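Local coordinates for protein D-alanyl-D-alanine carboxypeptidase (Mycobacterium tuberculosis H37Rv, PDB 4RYE) that probably trims the terminal D-alanine from peptidoglycan stem peptides as a penicillin-binding serine D,D-carboxypeptidase of the peptidase S11 family, at residues L58-L63 with V121-A126. Numbering follows the deposited sequence.
Sequences LDELDL and VAKMNA
E60 and K123 make a surface salt bridge between two helices of the penicillin-binding, serine beta-lactamase-like fold: E60 is the last residue of helix 50-60, and K123 sits midway along helix 117-130. The bond runs from K123 NZ to E60 OE1 at 2.8 Å. The ammonium comes in on the syn side of that oxygen and lies 17° out of the carboxylate plane, so it is nearly level with the group. E60 OE2 takes no part in this bond; instead it rests against the lysine methylenes, 3.4 Å from K123 CD. The carboxylate thus spans the last part of the lysine chain, one oxygen on the charge and the other beside the aliphatic carbons.

Both side chains must stretch to meet, because the CA atoms of E60 and K123 are 10.2 Å apart. K123 is fully extended beyond CG, with chi2, chi3 and chi4 all close to 180°, and E60 is extended as well, its CG anti to the carbonyl carbon (chi1 -51°).

The pairing lies away from the active-site residues, although helix 50-60 begins at K50, probably the proton acceptor of the active site. A second salt bridge, D59 OD2 with K127 NZ, joins the same two helices one turn further along helix 117-130. The K123 side chain also touches V56, one turn before E60, while selenomethionine M124 packs deeper on L52, L53 and V56 of the same helix, and K123 NZ, besides gripping E60 OE1, donates a hydrogen bond to the backbone O of L114, in the loop between helices 104-113 and 117-130.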
ATOM      1  N   LEU A  58       4.013  13.365  -1.110  1.00 16.99           N
ATOM      2  CA  LEU A  58       5.427  13.559  -0.821  1.00 15.21           C
ATOM      3  C   LEU A  58       6.120  14.372  -1.897  1.00 19.18           C
ATOM      4  O   LEU A  58       7.064  15.112  -1.609  1.00 19.28           O
ATOM      5  CB  LEU A  58       6.130  12.215  -0.632  1.00 20.69           C
ATOM      6  CG  LEU A  58       5.805  11.546   0.700  1.00 20.06           C
ATOM      7  CD1 LEU A  58       6.205  10.084   0.659  1.00 18.55           C
ATOM      8  CD2 LEU A  58       6.504  12.288   1.833  1.00 19.08           C
ATOM      9  N   ASP A  59       5.659  14.252  -3.133  1.00 16.50           N
ATOM     10  CA  ASP A  59       6.218  15.077  -4.207  1.00 26.79           C
ATOM     11  C   ASP A  59       5.832  16.554  -4.097  1.00 27.19           C
ATOM     12  O   ASP A  59       6.645  17.431  -4.360  1.00 24.13           O
ATOM     13  CB  ASP A  59       5.792  14.558  -5.585  1.00 30.90           C
ATOM     14  CG  ASP A  59       6.598  13.354  -6.032  1.00 50.54           C
ATOM     15  OD1 ASP A  59       7.513  12.927  -5.295  1.00 57.71           O
ATOM     16  OD2 ASP A  59       6.315  12.841  -7.134  1.00 62.31           O
ATOM     17  N   GLU A  60       4.587  16.826  -3.718  1.00 23.54           N
ATOM     18  CA  GLU A  60       4.055  18.188  -3.832  1.00 28.45           C
ATOM     19  C   GLU A  60       3.975  18.970  -2.529  1.00 22.62           C
ATOM     20  O   GLU A  60       3.997  20.204  -2.537  1.00 23.16           O
ATOM     21  CB  GLU A  60       2.664  18.158  -4.475  1.00 28.27           C
ATOM     22  CG  GLU A  60       2.614  17.375  -5.777  1.00 33.88           C
ATOM     23  CD  GLU A  60       1.421  17.738  -6.648  1.00 37.37           C
ATOM     24  OE1 GLU A  60       0.679  18.686  -6.303  1.00 36.17           O
ATOM     25  OE2 GLU A  60       1.238  17.070  -7.688  1.00 36.23           O
ATOM     26  N   LEU A  61       3.861  18.271  -1.408  1.00 20.66           N
ATOM     27  CA  LEU A  61       3.551  18.947  -0.147  1.00 21.71           C
ATOM     28  C   LEU A  61       4.755  19.019   0.780  1.00 24.89           C
ATOM     29  O   LEU A  61       5.501  18.053   0.904  1.00 29.76           O
ATOM     30  CB  LEU A  61       2.401  18.230   0.566  1.00 17.17           C
ATOM     31  CG  LEU A  61       1.041  18.129  -0.133  1.00 26.58           C
ATOM     32  CD1 LEU A  61       0.086  17.243   0.689  1.00 24.19           C
ATOM     33  CD2 LEU A  61       0.419  19.505  -0.395  1.00 23.23           C
ATOM     34  N   ASP A  62       4.945  20.166   1.423  1.00 22.32           N
ATOM     35  CA  ASP A  62       5.914  20.282   2.515  1.00 27.05           C
ATOM     36  C   ASP A  62       5.364  19.495   3.710  1.00 25.55           C
ATOM     37  O   ASP A  62       4.168  19.567   3.996  1.00 24.88           O
ATOM     38  CB  ASP A  62       6.112  21.749   2.894  1.00 32.30           C
ATOM     39  CG  ASP A  62       7.219  21.952   3.922  1.00 43.21           C
ATOM     40  OD1 ASP A  62       7.041  21.551   5.097  1.00 35.75           O
ATOM     41  OD2 ASP A  62       8.266  22.534   3.557  1.00 51.57           O
ATOM     42  N   LEU A  63       6.224  18.751   4.405  1.00 20.77           N
ATOM     43  CA  LEU A  63       5.768  17.856   5.479  1.00 22.16           C
ATOM     44  C   LEU A  63       5.216  18.626   6.668  1.00 26.11           C
ATOM     45  O   LEU A  63       4.416  18.098   7.449  1.00 22.46           O
ATOM     46  CB  LEU A  63       6.904  16.941   5.948  1.00 22.53           C
ATOM     47  CG  LEU A  63       7.341  15.788   5.042  1.00 29.50           C
ATOM     48  CD1 LEU A  63       8.555  15.110   5.658  1.00 34.56           C
ATOM     49  CD2 LEU A  63       6.208  14.785   4.838  1.00 25.49           C
ATOM     50  N   VAL A 121      -7.170  12.753  -7.622  1.00 18.88           N
ATOM     51  CA  VAL A 121      -7.287  11.522  -8.385  1.00 19.82           C
ATOM     52  C   VAL A 121      -6.572  11.671  -9.730  1.00 20.45           C
ATOM     53  O   VAL A 121      -5.866  10.750 -10.161  1.00 19.84           O
ATOM     54  CB  VAL A 121      -8.754  11.100  -8.561  1.00 21.84           C
ATOM     55  CG1 VAL A 121      -8.876   9.941  -9.562  1.00 22.39           C
ATOM     56  CG2 VAL A 121      -9.334  10.706  -7.204  1.00 23.40           C
ATOM     57  N   ALA A 122      -6.722  12.824 -10.379  1.00 18.33           N
ATOM     58  CA  ALA A 122      -5.995  13.053 -11.637  1.00 20.99           C
ATOM     59  C   ALA A 122      -4.480  13.020 -11.423  1.00 22.70           C
ATOM     60  O   ALA A 122      -3.754  12.442 -12.231  1.00 16.58           O
ATOM     61  CB  ALA A 122      -6.405  14.356 -12.284  1.00 19.31           C
ATOM     62  N   LYS A 123      -4.001  13.641 -10.343  1.00 16.33           N
ATOM     63  CA  LYS A 123      -2.572  13.574 -10.004  1.00 18.98           C
ATOM     64  C   LYS A 123      -2.077  12.160  -9.699  1.00 19.42           C
ATOM     65  O   LYS A 123      -0.959  11.792 -10.071  1.00 14.20           O
ATOM     66  CB  LYS A 123      -2.241  14.505  -8.832  1.00 20.53           C
ATOM     67  CG  LYS A 123      -2.393  15.991  -9.161  1.00 17.61           C
ATOM     68  CD  LYS A 123      -2.147  16.850  -7.915  1.00 20.79           C
ATOM     69  CE  LYS A 123      -2.181  18.337  -8.266  1.00 21.45           C
ATOM     70  NZ  LYS A 123      -1.981  19.195  -7.063  1.00 23.65           N
HETATM   71  N   MSE A 124      -2.888  11.364  -9.005  1.00 15.31           N
HETATM   72  CA  MSE A 124      -2.514   9.975  -8.743  1.00 16.68           C
HETATM   73  C   MSE A 124      -2.388   9.169 -10.041  1.00 19.38           C
HETATM   74  O   MSE A 124      -1.438   8.420 -10.238  1.00 19.31           O
HETATM   75  CB  MSE A 124      -3.529   9.315  -7.802  1.00 13.56           C
HETATM   76  CG  MSE A 124      -3.424   9.789  -6.353  1.00 13.58           C
HETATM   77 SE   MSE A 124      -5.069   9.379  -5.383  0.74 20.65          SE
HETATM   78  CE  MSE A 124      -4.900   7.434  -5.274  1.00 18.06           C
ATOM     79  N   ASN A 125      -3.354   9.332 -10.928  1.00 14.03           N
ATOM     80  CA  ASN A 125      -3.316   8.642 -12.209  1.00 19.49           C
ATOM     81  C   ASN A 125      -2.145   9.113 -13.062  1.00 20.26           C
ATOM     82  O   ASN A 125      -1.492   8.306 -13.720  1.00 17.68           O
ATOM     83  CB  ASN A 125      -4.658   8.800 -12.931  1.00 18.74           C
ATOM     84  CG  ASN A 125      -5.730   7.916 -12.325  1.00 21.98           C
ATOM     85  OD1 ASN A 125      -5.441   6.797 -11.896  1.00 20.22           O
ATOM     86  ND2 ASN A 125      -6.959   8.413 -12.260  1.00 20.84           N
ATOM     87  N   ALA A 126      -1.850  10.409 -13.023  1.00 18.64           N
ATOM     88  CA  ALA A 126      -0.672  10.909 -13.738  1.00 18.12           C
ATOM     89  C   ALA A 126       0.620  10.304 -13.179  1.00 19.90           C
ATOM     90  O   ALA A 126       1.540   9.972 -13.932  1.00 20.60           O
ATOM     91  CB  ALA A 126      -0.613  12.419 -13.698  1.00 15.74           C
TER